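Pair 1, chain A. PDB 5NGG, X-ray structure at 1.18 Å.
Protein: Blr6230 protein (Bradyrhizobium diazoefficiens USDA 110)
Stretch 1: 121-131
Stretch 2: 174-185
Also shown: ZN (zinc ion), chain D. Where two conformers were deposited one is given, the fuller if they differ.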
# COMPACT_ATOMS: atom_id res chain seq x y z
N LEU A 121 -10.85 11.07 -0.61
CA LEU A 121 -9.75 10.28 -0.06
C LEU A 121 -10.21 9.59 1.22
O LEU A 121 -10.74 10.24 2.15
CB LEU A 121 -8.53 11.16 0.23
CG LEU A 121 -7.35 10.49 0.96
CD1 LEU A 121 -6.73 9.34 0.16
CD2 LEU A 121 -6.26 11.51 1.33
N VAL A 122 -9.96 8.28 1.26
CA VAL A 122 -10.31 7.43 2.41
C VAL A 122 -9.03 6.79 2.96
O VAL A 122 -8.26 6.21 2.19
CB VAL A 122 -11.27 6.32 1.95
CG1 VAL A 122 -11.75 5.51 3.14
CG2 VAL A 122 -12.44 6.94 1.20
N ALA A 123 -8.82 6.88 4.27
CA ALA A 123 -7.58 6.40 4.88
C ALA A 123 -7.83 6.07 6.35
O ALA A 123 -8.77 6.55 6.98
CB ALA A 123 -6.47 7.44 4.74
N GLY A 124 -6.92 5.27 6.90
CA GLY A 124 -6.96 4.91 8.31
C GLY A 124 -6.90 6.14 9.19
O GLY A 124 -6.06 7.03 9.01
N GLU A 125 -7.75 6.16 10.22
CA GLU A 125 -7.87 7.34 11.08
C GLU A 125 -6.54 7.80 11.68
O GLU A 125 -6.28 9.00 11.75
CB GLU A 125 -8.87 7.05 12.21
CG GLU A 125 -9.05 8.16 13.23
CD GLU A 125 -10.09 7.81 14.28
OE1 GLU A 125 -11.20 7.37 13.91
OE2 GLU A 125 -9.80 7.97 15.49
N ARG A 126 -5.69 6.87 12.10
CA ARG A 126 -4.46 7.29 12.78
C ARG A 126 -3.40 7.82 11.81
O ARG A 126 -2.41 8.41 12.23
CB ARG A 126 -3.90 6.18 13.65
CG ARG A 126 -4.83 5.84 14.82
CD ARG A 126 -4.08 5.26 16.00
NE ARG A 126 -3.34 4.08 15.62
CZ ARG A 126 -2.40 3.47 16.34
NH1 ARG A 126 -1.80 2.41 15.83
NH2 ARG A 126 -2.05 3.89 17.55
N ASP A 127 -3.60 7.61 10.51
CA ASP A 127 -2.75 8.23 9.49
C ASP A 127 -3.24 9.61 9.04
O ASP A 127 -2.53 10.31 8.30
CB ASP A 127 -2.54 7.33 8.27
CG ASP A 127 -1.34 6.36 8.41
OD1 ASP A 127 -0.68 6.34 9.46
OD2 ASP A 127 -1.10 5.60 7.45
N LYS A 128 -4.44 10.01 9.45
CA LYS A 128 -4.98 11.29 9.03
C LYS A 128 -4.02 12.47 9.33
O LYS A 128 -3.80 13.32 8.45
CB LYS A 128 -6.36 11.51 9.64
CG LYS A 128 -7.01 12.84 9.28
CD LYS A 128 -8.45 12.92 9.76
CE LYS A 128 -9.08 14.30 9.55
NZ LYS A 128 -10.43 14.37 10.16
N PRO A 129 -3.39 12.53 10.52
CA PRO A 129 -2.49 13.67 10.74
C PRO A 129 -1.28 13.70 9.81
O PRO A 129 -0.80 14.77 9.44
CB PRO A 129 -2.03 13.51 12.20
CG PRO A 129 -3.03 12.61 12.83
CD PRO A 129 -3.60 11.74 11.75
N LEU A 130 -0.81 12.51 9.43
CA LEU A 130 0.33 12.38 8.50
C LEU A 130 -0.05 12.87 7.11
O LEU A 130 0.68 13.63 6.46
CB LEU A 130 0.80 10.93 8.42
CG LEU A 130 1.67 10.35 9.53
CD1 LEU A 130 1.02 10.41 10.90
CD2 LEU A 130 2.02 8.91 9.18
N LEU A 131 -1.20 12.42 6.62
CA LEU A 131 -1.70 12.84 5.30
C LEU A 131 -1.95 14.34 5.26
O LEU A 131 -1.60 15.00 4.28
CB LEU A 131 -2.98 12.08 4.96
CG LEU A 131 -2.75 10.59 4.69
CD1 LEU A 131 -4.04 9.80 4.80
CD2 LEU A 131 -2.14 10.40 3.33
N THR A 174 -4.12 -2.62 10.45
CA THR A 174 -2.89 -3.40 10.48
C THR A 174 -1.71 -2.45 10.73
O THR A 174 -0.78 -2.37 9.92
CB THR A 174 -2.70 -4.21 9.18
OG1 THR A 174 -2.91 -3.35 8.05
CG2 THR A 174 -3.70 -5.34 9.08
N PRO A 175 -1.72 -1.75 11.90
CA PRO A 175 -0.68 -0.77 12.20
C PRO A 175 0.69 -1.37 12.43
O PRO A 175 0.84 -2.58 12.62
CB PRO A 175 -1.20 -0.10 13.47
CG PRO A 175 -1.97 -1.19 14.15
CD PRO A 175 -2.69 -1.86 13.00
N GLY A 176 1.69 -0.50 12.43
CA GLY A 176 3.09 -0.85 12.70
C GLY A 176 3.96 -0.07 11.74
O GLY A 176 4.65 0.87 12.14
N HIS A 177 3.88 -0.41 10.46
CA HIS A 177 4.67 0.31 9.48
C HIS A 177 4.28 1.81 9.46
O HIS A 177 5.14 2.68 9.23
CB HIS A 177 4.52 -0.37 8.10
CG HIS A 177 5.32 0.28 7.02
ND1 HIS A 177 6.65 0.01 6.79
CD2 HIS A 177 4.98 1.24 6.15
CE1 HIS A 177 7.07 0.76 5.77
NE2 HIS A 177 6.08 1.53 5.38
N SER A 178 3.00 2.10 9.68
CA SER A 178 2.54 3.44 10.03
C SER A 178 1.44 3.27 11.08
O SER A 178 0.87 2.18 11.20
CB SER A 178 2.01 4.20 8.81
OG SER A 178 0.72 3.71 8.42
N PRO A 179 1.11 4.34 11.81
CA PRO A 179 0.10 4.17 12.86
C PRO A 179 -1.31 3.85 12.33
O PRO A 179 -2.08 3.17 13.03
CB PRO A 179 0.15 5.49 13.64
CG PRO A 179 0.76 6.46 12.70
CD PRO A 179 1.74 5.67 11.87
N GLY A 180 -1.62 4.34 11.14
CA GLY A 180 -2.93 4.15 10.52
C GLY A 180 -2.92 3.20 9.33
O GLY A 180 -3.89 3.20 8.56
N CYS A 181 -1.89 2.36 9.22
CA CYS A 181 -1.74 1.41 8.11
C CYS A 181 -3.01 0.53 8.02
O CYS A 181 -3.41 -0.09 9.03
CB CYS A 181 -0.50 0.56 8.44
SG CYS A 181 0.49 -0.16 7.11
N THR A 182 -3.63 0.55 6.84
CA THR A 182 -4.92 -0.11 6.60
C THR A 182 -4.77 -1.07 5.44
O THR A 182 -4.38 -0.68 4.34
CB THR A 182 -6.00 0.94 6.30
OG1 THR A 182 -6.09 1.86 7.40
CG2 THR A 182 -7.36 0.29 6.08
N SER A 183 -5.09 -2.32 5.69
CA SER A 183 -5.15 -3.35 4.67
C SER A 183 -6.59 -3.50 4.20
O SER A 183 -7.50 -3.56 5.00
CB SER A 183 -4.62 -4.68 5.22
OG SER A 183 -3.25 -4.56 5.59
N TRP A 184 -6.79 -3.53 2.88
CA TRP A 184 -8.13 -3.48 2.31
C TRP A 184 -8.52 -4.82 1.68
O TRP A 184 -7.80 -5.33 0.84
CB TRP A 184 -8.17 -2.39 1.24
CG TRP A 184 -8.02 -0.99 1.75
CD1 TRP A 184 -6.88 -0.23 1.80
CD2 TRP A 184 -9.06 -0.20 2.30
NE1 TRP A 184 -7.16 0.99 2.32
CE2 TRP A 184 -8.49 1.05 2.63
CE3 TRP A 184 -10.43 -0.40 2.52
CZ2 TRP A 184 -9.26 2.10 3.16
CZ3 TRP A 184 -11.16 0.61 3.05
CH2 TRP A 184 -10.59 1.86 3.35
N GLU A 185 -9.66 -5.36 2.10
CA GLU A 185 -10.14 -6.65 1.60
C GLU A 185 -11.28 -6.46 0.61
O GLU A 185 -12.19 -5.64 0.82
CB GLU A 185 -10.61 -7.49 2.77
CG GLU A 185 -11.11 -8.87 2.40
CD GLU A 185 -11.56 -9.69 3.59
OE1 GLU A 185 -11.59 -9.17 4.75
OE2 GLU A 185 -11.92 -10.87 3.35
ZN ZN D . 5.94 3.03 3.96
O HOH W 1 6.95 3.21 2.42

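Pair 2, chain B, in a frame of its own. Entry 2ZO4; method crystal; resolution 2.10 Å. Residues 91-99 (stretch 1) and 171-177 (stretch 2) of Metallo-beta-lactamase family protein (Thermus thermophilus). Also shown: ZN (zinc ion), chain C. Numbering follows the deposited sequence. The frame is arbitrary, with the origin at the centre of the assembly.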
# COMPACT_ATOMS: atom_id res chain seq x y z
N LEU B 91 -4.72 -9.61 -8.00
CA LEU B 91 -4.97 -8.65 -6.93
C LEU B 91 -5.61 -9.40 -5.77
O LEU B 91 -6.50 -10.22 -6.00
CB LEU B 91 -5.96 -7.59 -7.43
CG LEU B 91 -5.88 -6.09 -7.13
CD1 LEU B 91 -7.30 -5.53 -7.07
CD2 LEU B 91 -5.12 -5.72 -5.87
N HIS B 92 -5.20 -9.13 -4.53
CA HIS B 92 -5.80 -9.82 -3.38
C HIS B 92 -7.29 -9.54 -3.25
O HIS B 92 -7.73 -8.40 -3.40
CB HIS B 92 -5.09 -9.50 -2.07
CG HIS B 92 -5.59 -10.31 -0.91
ND1 HIS B 92 -6.66 -9.92 -0.13
CD2 HIS B 92 -5.19 -11.51 -0.43
CE1 HIS B 92 -6.88 -10.83 0.79
NE2 HIS B 92 -6.01 -11.81 0.63
N GLU B 93 -8.05 -10.60 -2.95
CA GLU B 93 -9.52 -10.58 -2.91
C GLU B 93 -10.13 -9.43 -2.09
O GLU B 93 -11.16 -8.88 -2.47
CB GLU B 93 -10.06 -11.95 -2.42
CG GLU B 93 -9.56 -12.39 -1.03
CD GLU B 93 -9.95 -13.82 -0.64
OE1 GLU B 93 -10.88 -14.39 -1.26
OE2 GLU B 93 -9.33 -14.38 0.29
N GLU B 94 -9.48 -9.07 -0.99
CA GLU B 94 -9.99 -8.04 -0.07
C GLU B 94 -9.95 -6.61 -0.64
O GLU B 94 -10.61 -5.71 -0.11
CB GLU B 94 -9.25 -8.14 1.27
CG GLU B 94 -9.74 -7.21 2.38
CD GLU B 94 -11.03 -7.66 3.05
OE1 GLU B 94 -11.60 -8.71 2.69
OE2 GLU B 94 -11.48 -6.94 3.97
N GLU B 95 -9.21 -6.41 -1.73
CA GLU B 95 -9.18 -5.11 -2.42
C GLU B 95 -10.44 -4.90 -3.26
O GLU B 95 -10.84 -3.76 -3.50
CB GLU B 95 -7.96 -4.98 -3.33
CG GLU B 95 -6.60 -4.96 -2.64
CD GLU B 95 -6.32 -3.67 -1.87
OE1 GLU B 95 -7.01 -3.42 -0.86
OE2 GLU B 95 -5.40 -2.92 -2.27
N PHE B 96 -11.04 -6.00 -3.72
CA PHE B 96 -12.08 -5.97 -4.76
C PHE B 96 -13.28 -5.09 -4.45
O PHE B 96 -13.69 -4.29 -5.29
CB PHE B 96 -12.52 -7.39 -5.14
CG PHE B 96 -11.62 -8.07 -6.13
CD1 PHE B 96 -10.26 -8.27 -5.85
CD2 PHE B 96 -12.13 -8.54 -7.34
CE1 PHE B 96 -9.43 -8.90 -6.76
CE2 PHE B 96 -11.30 -9.18 -8.26
CZ PHE B 96 -9.94 -9.36 -7.97
N ALA B 97 -13.84 -5.23 -3.25
CA ALA B 97 -15.00 -4.43 -2.85
C ALA B 97 -14.60 -3.12 -2.19
O ALA B 97 -15.45 -2.34 -1.77
CB ALA B 97 -15.92 -5.24 -1.93
N ARG B 98 -13.29 -2.86 -2.12
CA ARG B 98 -12.81 -1.68 -1.41
C ARG B 98 -12.00 -0.74 -2.32
O ARG B 98 -12.58 -0.00 -3.11
CB ARG B 98 -12.04 -2.08 -0.14
CG ARG B 98 -12.90 -2.91 0.83
CD ARG B 98 -12.12 -3.33 2.06
NE ARG B 98 -12.92 -4.15 2.97
CZ ARG B 98 -13.78 -3.67 3.87
NH1 ARG B 98 -13.98 -2.37 3.99
NH2 ARG B 98 -14.44 -4.52 4.66
N GLY B 99 -10.67 -0.78 -2.21
CA GLY B 99 -9.79 0.06 -3.02
C GLY B 99 -9.97 -0.10 -4.52
O GLY B 99 -9.92 0.89 -5.26
N HIS B 171 -1.82 -1.23 5.68
CA HIS B 171 -1.49 -0.20 4.71
C HIS B 171 -2.57 -0.11 3.62
O HIS B 171 -2.93 0.98 3.18
CB HIS B 171 -0.12 -0.47 4.08
CG HIS B 171 0.28 0.54 3.06
ND1 HIS B 171 0.72 1.80 3.39
CD2 HIS B 171 0.29 0.48 1.71
CE1 HIS B 171 0.99 2.47 2.29
NE2 HIS B 171 0.74 1.70 1.25
N ALA B 172 -3.07 -1.26 3.20
CA ALA B 172 -4.27 -1.36 2.36
C ALA B 172 -5.00 -2.62 2.76
O ALA B 172 -4.39 -3.56 3.28
CB ALA B 172 -3.91 -1.38 0.88
N ASP B 173 -6.31 -2.65 2.53
CA ASP B 173 -7.16 -3.74 3.02
C ASP B 173 -6.77 -5.11 2.45
O ASP B 173 -6.66 -6.08 3.20
CB ASP B 173 -8.63 -3.42 2.74
CG ASP B 173 -9.05 -2.08 3.34
OD1 ASP B 173 -9.05 -1.96 4.58
OD2 ASP B 173 -9.36 -1.14 2.57
N GLY B 174 -6.57 -5.17 1.14
CA GLY B 174 -6.13 -6.40 0.48
C GLY B 174 -4.67 -6.30 0.06
O GLY B 174 -4.30 -6.74 -1.03
N HIS B 175 -3.85 -5.73 0.92
CA HIS B 175 -2.43 -5.67 0.64
C HIS B 175 -1.85 -7.08 0.71
O HIS B 175 -2.12 -7.83 1.66
CB HIS B 175 -1.69 -4.73 1.59
CG HIS B 175 -0.25 -4.55 1.24
ND1 HIS B 175 0.73 -5.45 1.62
CD2 HIS B 175 0.38 -3.58 0.53
CE1 HIS B 175 1.90 -5.04 1.16
NE2 HIS B 175 1.72 -3.91 0.49
N ALA B 176 -1.07 -7.43 -0.30
CA ALA B 176 -0.42 -8.72 -0.34
C ALA B 176 1.08 -8.54 -0.57
O ALA B 176 1.49 -7.76 -1.42
CB ALA B 176 -1.03 -9.59 -1.44
N ALA B 177 1.88 -9.25 0.23
CA ALA B 177 3.31 -9.40 -0.06
C ALA B 177 3.52 -10.72 -0.81
O ALA B 177 2.68 -11.63 -0.72
CB ALA B 177 4.12 -9.38 1.23
ZN ZN C . 0.79 2.11 -0.79
O HOH W 2 -3.04 -7.25 -3.71
O HOH W 3 -8.65 -1.56 -0.37
O HOH W 4 1.81 3.37 -1.99

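In both pairs the end of a strand turns into a short helical bend that packs against a type I beta turn leading into a second strand, and fourteen residues superpose at 0.7 Å. The turn runs from Ser A178 to Cys A181 in pair 1 and from Ala B172 to His B175 in pair 2. The backbones come closest at matching places: the CA atoms of Arg A126 and Gly A180 are 4.2 Å apart, as are those of Glu B94 and Gly B174. Just before each turn, His A177 and the matching His B171 bind zinc through NE2, each at 2.1 Å.

The first rule is the glycine in the turn. An ideal CB on Gly A180 would sit 2.2 Å from Asp A127 N, and one on Gly B174 would sit 2.4 Å from Glu B95 N; both would clash, so the close approach leaves no room for a side chain.

The second rule is an acid that catches the amide of this glycine. Gly A180 N donates to Asp A127 OD1 at 2.8 Å, and Gly B174 N donates to Glu B95 OE1 at 2.7 Å. Asp and Glu differ by a methylene, yet their side-chain centres fall 0.6 Å apart: Glu B95 folds back with chi1 and chi2 both m. In pair 1 the second oxygen accepts a bond from across the contact: Ser A178 OG donates to Asp A127 OD2 at 2.8 Å. Ala B172 takes the serine's place and offers only its methyl, CB lying 3.8 Å from Glu B95 OE2, and that oxygen is bonded elsewhere in the structure. In pair 2 a water donates to Glu B95 OE1 (2.5 Å) and Asp B173 OD2 (3.1 Å) and accepts from Gly B99 N (2.8 Å).

The neighbouring position varies more. Arg A126 lays one guanidinium face over Pro A179 CB, and its NE and NH1 make weak hydrogen bonds to Pro A179 O at 3.0 and 2.9 Å. The matching Glu B94 packs its CG 3.4 Å from Asp B173 O, while its OE2 forms a salt bridge with Arg B98 NE at 3.3 Å; Arg B98 CD in turn rests 3.6 Å from Asp B173 CB.

At the strand end, Gly A124 matches His B92. Gly A124 CA makes a CA-H...O contact with Gly A180 O at 3.5 Å and lies 3.3 Å from Thr A182 OG1; an ideal CB would clash with both oxygens. Ala B176, matching Thr A182, has no hydroxyl there; His B92 CB lies 4.1 Å from Ala B176 CB and, more tightly, 3.1 Å from Gly B174 O.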